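Local atomic coordinates of Lmo2812 protein (Listeria monocytogenes EGD-e, PDB entry 5ZQA), a protein that probably acts as a penicillin-binding D-alanyl-D-alanine carboxypeptidase of the S11 peptidase family, trimming stem peptides during cell-wall peptidoglycan synthesis. Residues 67-81 against 133-147. Numbering follows the deposited sequence.
Sequences MTAFLVLEAVDNNEL and RLDGADFPKEMNNQA. With MG (magnesium ion), chain B.
L71 enters as a knob among L134, F139, M143 and Q146, where helix 67-77, the continuation of the helix at whose start the predicted SxxK motif lies in the serine beta-lactamase-like fold of penicillin-binding proteins, crosses helix 139-147 at 89°. Its CD1 reaches F139 CZ at 3.7 Å, the two side chains lying alongside but headed opposite ways, while CD2 turns to the amide end of Q146. T68 meets the same phenylalanine at its rim: OG1 lies in the ring plane, 3.6 Å from F139 CE2, and its hydrogen bond goes to the carbonyl of A161.

One turn before L71, M67 and M143 lie side by side, pointing in opposite senses. M67 leaves with CG anti to the backbone N and then bends at chi2 and chi3, so that the chain folds along helix 139-147, bringing SD to 3.6 Å from Q146 CG and CE against the M143 carbonyl. The Q146 and F70 side chains run nearly perpendicular, their amide and ring planes 52° apart, with Q146 CD 3.4 Å from F70 CE2. The ring of F70 also makes an edge-to-face contact with H189, a residue of a magnesium site. From the Q146 amide, NE2 donates weakly to a water that in turn donates to E74 OE1, the oxygen that binds a magnesium ion at 2.1 Å; the other carboxylate oxygen, OE2, is hydrogen-bonded to H189.

At the far end, L134 reaches over to A75, and a Schellman motif with N79 as its C-prime residue ends helix 67-77. The backbone then presents the E80 carbonyl to R133, whose NE pairs with E85. L81 CD1 sits over one guanidinium face, and R133 NH2 donates to E80 O at 3.0 Å with a bent N-H...O angle of 143°, a water bridging NH1 to the same oxygen.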
loop_
_atom_site.group_PDB
_atom_site.type_symbol
_atom_site.label_atom_id
_atom_site.label_comp_id
_atom_site.label_asym_id
_atom_site.label_seq_id
_atom_site.Cartn_x
_atom_site.Cartn_y
_atom_site.Cartn_z
ATOM N N MET A 67 3.099 -4.921 -1.594
ATOM C CA MET A 67 3.730 -6.183 -1.965
ATOM C C MET A 67 5.164 -6.206 -1.455
ATOM O O MET A 67 5.641 -7.238 -0.976
ATOM C CB MET A 67 3.713 -6.411 -3.478
ATOM C CG MET A 67 4.494 -7.668 -3.898
ATOM S SD MET A 67 3.866 -9.201 -3.178
ATOM C CE MET A 67 2.511 -9.567 -4.294
ATOM N N THR A 68 5.852 -5.070 -1.545
ATOM C CA THR A 68 7.187 -4.992 -0.968
ATOM C C THR A 68 7.137 -5.256 0.543
ATOM O O THR A 68 7.967 -6.002 1.053
ATOM C CB THR A 68 7.836 -3.635 -1.279
ATOM O OG1 THR A 68 7.819 -3.460 -2.704
ATOM C CG2 THR A 68 9.297 -3.556 -0.778
ATOM N N ALA A 69 6.156 -4.672 1.238
ATOM C CA ALA A 69 5.976 -4.930 2.673
ATOM C C ALA A 69 5.775 -6.419 2.935
ATOM O O ALA A 69 6.391 -6.979 3.853
ATOM C CB ALA A 69 4.793 -4.121 3.227
ATOM N N PHE A 70 4.919 -7.061 2.142
ATOM C CA PHE A 70 4.663 -8.494 2.299
ATOM C C PHE A 70 5.958 -9.288 2.219
ATOM O O PHE A 70 6.223 -10.147 3.064
ATOM C CB PHE A 70 3.668 -8.997 1.237
ATOM C CG PHE A 70 3.255 -10.428 1.433
ATOM C CD1 PHE A 70 2.226 -10.750 2.296
ATOM C CD2 PHE A 70 3.924 -11.456 0.785
ATOM C CE1 PHE A 70 1.846 -12.072 2.489
ATOM C CE2 PHE A 70 3.550 -12.770 0.977
ATOM C CZ PHE A 70 2.509 -13.073 1.832
ATOM N N LEU A 71 6.780 -8.971 1.228
ATOM C CA LEU A 71 8.022 -9.700 1.028
ATOM C C LEU A 71 9.077 -9.416 2.114
ATOM O O LEU A 71 9.842 -10.316 2.484
ATOM C CB LEU A 71 8.572 -9.401 -0.371
ATOM C CG LEU A 71 7.721 -10.084 -1.449
ATOM C CD1 LEU A 71 8.125 -9.620 -2.844
ATOM C CD2 LEU A 71 7.809 -11.607 -1.356
ATOM N N VAL A 72 9.108 -8.194 2.638
ATOM C CA VAL A 72 9.955 -7.875 3.781
ATOM C C VAL A 72 9.547 -8.689 4.997
ATOM O O VAL A 72 10.390 -9.308 5.657
ATOM C CB VAL A 72 9.892 -6.373 4.108
ATOM C CG1 VAL A 72 10.509 -6.081 5.462
ATOM C CG2 VAL A 72 10.589 -5.578 2.997
ATOM N N LEU A 73 8.246 -8.724 5.263
ATOM C CA LEU A 73 7.727 -9.428 6.435
ATOM C C LEU A 73 7.935 -10.947 6.310
ATOM O O LEU A 73 8.279 -11.614 7.301
ATOM C CB LEU A 73 6.254 -9.084 6.634
ATOM C CG LEU A 73 6.052 -7.620 7.033
ATOM C CD1 LEU A 73 4.591 -7.225 6.925
ATOM C CD2 LEU A 73 6.570 -7.363 8.438
ATOM N N GLU A 74 7.761 -11.488 5.102
ATOM C CA GLU A 74 8.085 -12.899 4.845
ATOM C C GLU A 74 9.562 -13.188 5.138
ATOM O O GLU A 74 9.899 -14.168 5.802
ATOM C CB GLU A 74 7.772 -13.284 3.391
ATOM C CG GLU A 74 6.291 -13.312 3.048
ATOM C CD GLU A 74 5.603 -14.538 3.608
ATOM O OE1 GLU A 74 5.884 -15.654 3.112
ATOM O OE2 GLU A 74 4.809 -14.397 4.564
ATOM N N ALA A 75 10.438 -12.314 4.660
ATOM C CA ALA A 75 11.879 -12.504 4.834
ATOM C C ALA A 75 12.256 -12.529 6.306
ATOM O O ALA A 75 13.067 -13.359 6.734
ATOM C CB ALA A 75 12.658 -11.412 4.106
ATOM N N VAL A 76 11.662 -11.649 7.098
ATOM C CA VAL A 76 11.989 -11.658 8.516
ATOM C C VAL A 76 11.487 -12.955 9.168
ATOM O O VAL A 76 12.214 -13.574 9.939
ATOM C CB VAL A 76 11.420 -10.434 9.241
ATOM C CG1 VAL A 76 11.697 -10.533 10.751
ATOM C CG2 VAL A 76 12.023 -9.147 8.650
ATOM N N ASP A 77 10.272 -13.384 8.849
ATOM C CA ASP A 77 9.738 -14.598 9.465
ATOM C C ASP A 77 10.552 -15.821 9.072
ATOM O O ASP A 77 10.700 -16.765 9.860
ATOM C CB ASP A 77 8.275 -14.815 9.069
ATOM C CG ASP A 77 7.338 -13.859 9.769
ATOM O OD1 ASP A 77 7.828 -12.987 10.517
ATOM O OD2 ASP A 77 6.113 -13.968 9.559
ATOM N N ASN A 78 11.078 -15.787 7.850
ATOM C CA ASN A 78 11.812 -16.910 7.275
ATOM C C ASN A 78 13.294 -16.883 7.597
ATOM O O ASN A 78 14.055 -17.667 7.030
ATOM C CB ASN A 78 11.630 -16.941 5.752
ATOM C CG ASN A 78 10.227 -17.320 5.339
ATOM O OD1 ASN A 78 9.444 -17.813 6.148
ATOM N ND2 ASN A 78 9.902 -17.100 4.066
ATOM N N ASN A 79 13.693 -15.970 8.483
ATOM C CA ASN A 79 15.066 -15.883 8.982
ATOM C C ASN A 79 16.043 -15.460 7.880
ATOM O O ASN A 79 17.209 -15.869 7.867
ATOM C CB ASN A 79 15.473 -17.228 9.606
ATOM C CG ASN A 79 16.596 -17.098 10.626
ATOM O OD1 ASN A 79 16.848 -16.022 11.159
ATOM N ND2 ASN A 79 17.272 -18.212 10.904
ATOM N N GLU A 80 15.569 -14.607 6.976
ATOM C CA GLU A 80 16.344 -14.185 5.815
ATOM C C GLU A 80 16.667 -12.693 5.847
ATOM O O GLU A 80 17.324 -12.179 4.943
ATOM C CB GLU A 80 15.587 -14.502 4.516
ATOM C CG GLU A 80 15.401 -15.985 4.246
ATOM C CD GLU A 80 14.317 -16.282 3.215
ATOM O OE1 GLU A 80 13.588 -15.351 2.799
ATOM O OE2 GLU A 80 14.190 -17.466 2.826
ATOM N N LEU A 81 16.177 -12.006 6.876
ATOM C CA LEU A 81 16.304 -10.556 6.997
ATOM C C LEU A 81 16.137 -10.183 8.460
ATOM O O LEU A 81 15.283 -10.746 9.143
ATOM C CB LEU A 81 15.254 -9.845 6.133
ATOM C CG LEU A 81 15.256 -8.312 6.080
ATOM C CD1 LEU A 81 16.428 -7.787 5.271
ATOM C CD2 LEU A 81 13.938 -7.794 5.506
ATOM N N ARG A 133 17.990 -5.098 -1.295
ATOM C CA ARG A 133 18.539 -5.985 -0.274
ATOM C C ARG A 133 17.980 -7.396 -0.435
ATOM O O ARG A 133 18.699 -8.387 -0.305
ATOM C CB ARG A 133 18.238 -5.435 1.124
ATOM C CG ARG A 133 18.359 -6.447 2.270
ATOM C CD ARG A 133 19.780 -7.002 2.462
ATOM N NE ARG A 133 19.765 -7.940 3.582
ATOM C CZ ARG A 133 19.335 -9.194 3.498
ATOM N NH1 ARG A 133 18.941 -9.679 2.326
ATOM N NH2 ARG A 133 19.323 -9.967 4.583
ATOM N N LEU A 134 16.694 -7.494 -0.743
ATOM C CA LEU A 134 16.072 -8.810 -0.846
ATOM C C LEU A 134 16.452 -9.586 -2.102
ATOM O O LEU A 134 16.702 -10.788 -2.024
ATOM C CB LEU A 134 14.551 -8.681 -0.762
ATOM C CG LEU A 134 14.036 -8.344 0.637
ATOM C CD1 LEU A 134 12.551 -8.075 0.581
ATOM C CD2 LEU A 134 14.359 -9.468 1.614
ATOM N N ASP A 135 16.478 -8.934 -3.261
ATOM C CA ASP A 135 16.691 -9.679 -4.507
ATOM C C ASP A 135 17.439 -8.923 -5.592
ATOM O O ASP A 135 17.422 -9.335 -6.757
ATOM C CB ASP A 135 15.352 -10.155 -5.071
ATOM C CG ASP A 135 14.710 -11.233 -4.218
ATOM O OD1 ASP A 135 15.158 -12.403 -4.295
ATOM O OD2 ASP A 135 13.752 -10.919 -3.476
ATOM N N GLY A 136 18.118 -7.843 -5.214
ATOM C CA GLY A 136 18.845 -7.028 -6.173
ATOM C C GLY A 136 17.957 -6.523 -7.296
ATOM O O GLY A 136 16.799 -6.139 -7.077
ATOM N N ALA A 137 18.481 -6.561 -8.518
ATOM C CA ALA A 137 17.741 -6.058 -9.669
ATOM C C ALA A 137 16.584 -6.972 -10.064
ATOM O O ALA A 137 15.787 -6.624 -10.932
ATOM C CB ALA A 137 18.679 -5.859 -10.857
ATOM N N ASP A 138 16.478 -8.133 -9.425
ATOM C CA ASP A 138 15.417 -9.079 -9.765
ATOM C C ASP A 138 14.194 -8.979 -8.859
ATOM O O ASP A 138 13.313 -9.835 -8.917
ATOM C CB ASP A 138 15.942 -10.515 -9.721
ATOM C CG ASP A 138 16.943 -10.805 -10.818
ATOM O OD1 ASP A 138 17.036 -9.998 -11.770
ATOM O OD2 ASP A 138 17.626 -11.848 -10.728
ATOM N N PHE A 139 14.130 -7.949 -8.021
ATOM C CA PHE A 139 13.006 -7.858 -7.089
ATOM C C PHE A 139 11.622 -7.777 -7.759
ATOM O O PHE A 139 10.688 -8.418 -7.277
ATOM C CB PHE A 139 13.178 -6.677 -6.138
ATOM C CG PHE A 139 12.226 -6.712 -4.972
ATOM C CD1 PHE A 139 12.347 -7.680 -3.984
ATOM C CD2 PHE A 139 11.201 -5.783 -4.876
ATOM C CE1 PHE A 139 11.465 -7.720 -2.908
ATOM C CE2 PHE A 139 10.320 -5.812 -3.796
ATOM C CZ PHE A 139 10.450 -6.778 -2.817
ATOM N N PRO A 140 11.469 -7.019 -8.866
ATOM C CA PRO A 140 10.138 -7.018 -9.496
ATOM C C PRO A 140 9.668 -8.413 -9.907
ATOM O O PRO A 140 8.480 -8.718 -9.795
ATOM C CB PRO A 140 10.336 -6.127 -10.722
ATOM C CG PRO A 140 11.414 -5.176 -10.294
ATOM C CD PRO A 140 12.354 -6.002 -9.468
ATOM N N LYS A 141 10.588 -9.257 -10.356
ATOM C CA LYS A 141 10.229 -10.634 -10.696
ATOM C C LYS A 141 9.717 -11.375 -9.461
ATOM O O LYS A 141 8.755 -12.136 -9.538
ATOM C CB LYS A 141 11.429 -11.366 -11.311
ATOM C CG LYS A 141 11.166 -12.820 -11.703
ATOM C CD LYS A 141 11.950 -13.197 -12.964
ATOM C CE LYS A 141 13.398 -12.730 -12.873
ATOM N NZ LYS A 141 14.197 -13.037 -14.096
ATOM N N GLU A 142 10.333 -11.130 -8.311
ATOM C CA GLU A 142 9.872 -11.758 -7.078
ATOM C C GLU A 142 8.516 -11.212 -6.637
ATOM O O GLU A 142 7.689 -11.962 -6.126
ATOM C CB GLU A 142 10.905 -11.579 -5.970
ATOM C CG GLU A 142 12.178 -12.386 -6.200
ATOM C CD GLU A 142 11.925 -13.889 -6.237
ATOM O OE1 GLU A 142 10.910 -14.345 -5.662
ATOM O OE2 GLU A 142 12.742 -14.616 -6.842
ATOM N N MET A 143 8.279 -9.922 -6.859
ATOM C CA MET A 143 6.965 -9.347 -6.574
ATOM C C MET A 143 5.888 -10.039 -7.403
ATOM O O MET A 143 4.829 -10.390 -6.894
ATOM C CB MET A 143 6.948 -7.837 -6.865
ATOM C CG MET A 143 7.883 -7.011 -6.007
ATOM S SD MET A 143 7.916 -5.273 -6.514
ATOM C CE MET A 143 6.438 -4.637 -5.708
ATOM N N ASN A 144 6.160 -10.229 -8.693
ATOM C CA ASN A 144 5.175 -10.865 -9.564
ATOM C C ASN A 144 5.049 -12.367 -9.283
ATOM O O ASN A 144 3.954 -12.937 -9.386
ATOM C CB ASN A 144 5.544 -10.587 -11.014
ATOM C CG ASN A 144 5.303 -9.148 -11.380
ATOM O OD1 ASN A 144 4.240 -8.616 -11.089
ATOM N ND2 ASN A 144 6.293 -8.499 -11.983
ATOM N N ASN A 145 6.153 -12.998 -8.889
ATOM C CA ASN A 145 6.083 -14.391 -8.458
ATOM C C ASN A 145 5.177 -14.551 -7.252
ATOM O O ASN A 145 4.386 -15.489 -7.183
ATOM C CB ASN A 145 7.475 -14.928 -8.135
ATOM C CG ASN A 145 8.243 -15.322 -9.373
ATOM O OD1 ASN A 145 7.683 -15.396 -10.469
ATOM N ND2 ASN A 145 9.529 -15.602 -9.205
ATOM N N GLN A 146 5.280 -13.630 -6.302
ATOM C CA GLN A 146 4.450 -13.696 -5.107
ATOM C C GLN A 146 2.993 -13.414 -5.446
ATOM O O GLN A 146 2.101 -14.029 -4.867
ATOM C CB GLN A 146 4.946 -12.713 -4.036
ATOM C CG GLN A 146 4.164 -12.808 -2.726
ATOM C CD GLN A 146 4.282 -14.177 -2.060
ATOM O OE1 GLN A 146 3.279 -14.844 -1.805
ATOM N NE2 GLN A 146 5.506 -14.591 -1.764
ATOM N N ALA A 147 2.761 -12.503 -6.391
ATOM C CA ALA A 147 1.410 -12.198 -6.840
ATOM C C ALA A 147 0.750 -13.474 -7.344
ATOM O O ALA A 147 -0.379 -13.792 -6.967
ATOM C CB ALA A 147 1.424 -11.120 -7.933
HETATM MG MG MG B . 5.586 -17.578 4.006
HETATM O O HOH W 1 7.022 -15.707 0.431
HETATM O O HOH W 2 3.898 -16.725 4.949
HETATM O O HOH W 3 6.770 -17.026 5.701
HETATM O O HOH W 4 7.207 -18.324 3.192
HETATM O O HOH W 5 17.931 -12.489 2.218
HETATM O O HOH W 6 4.597 -17.997 2.228
#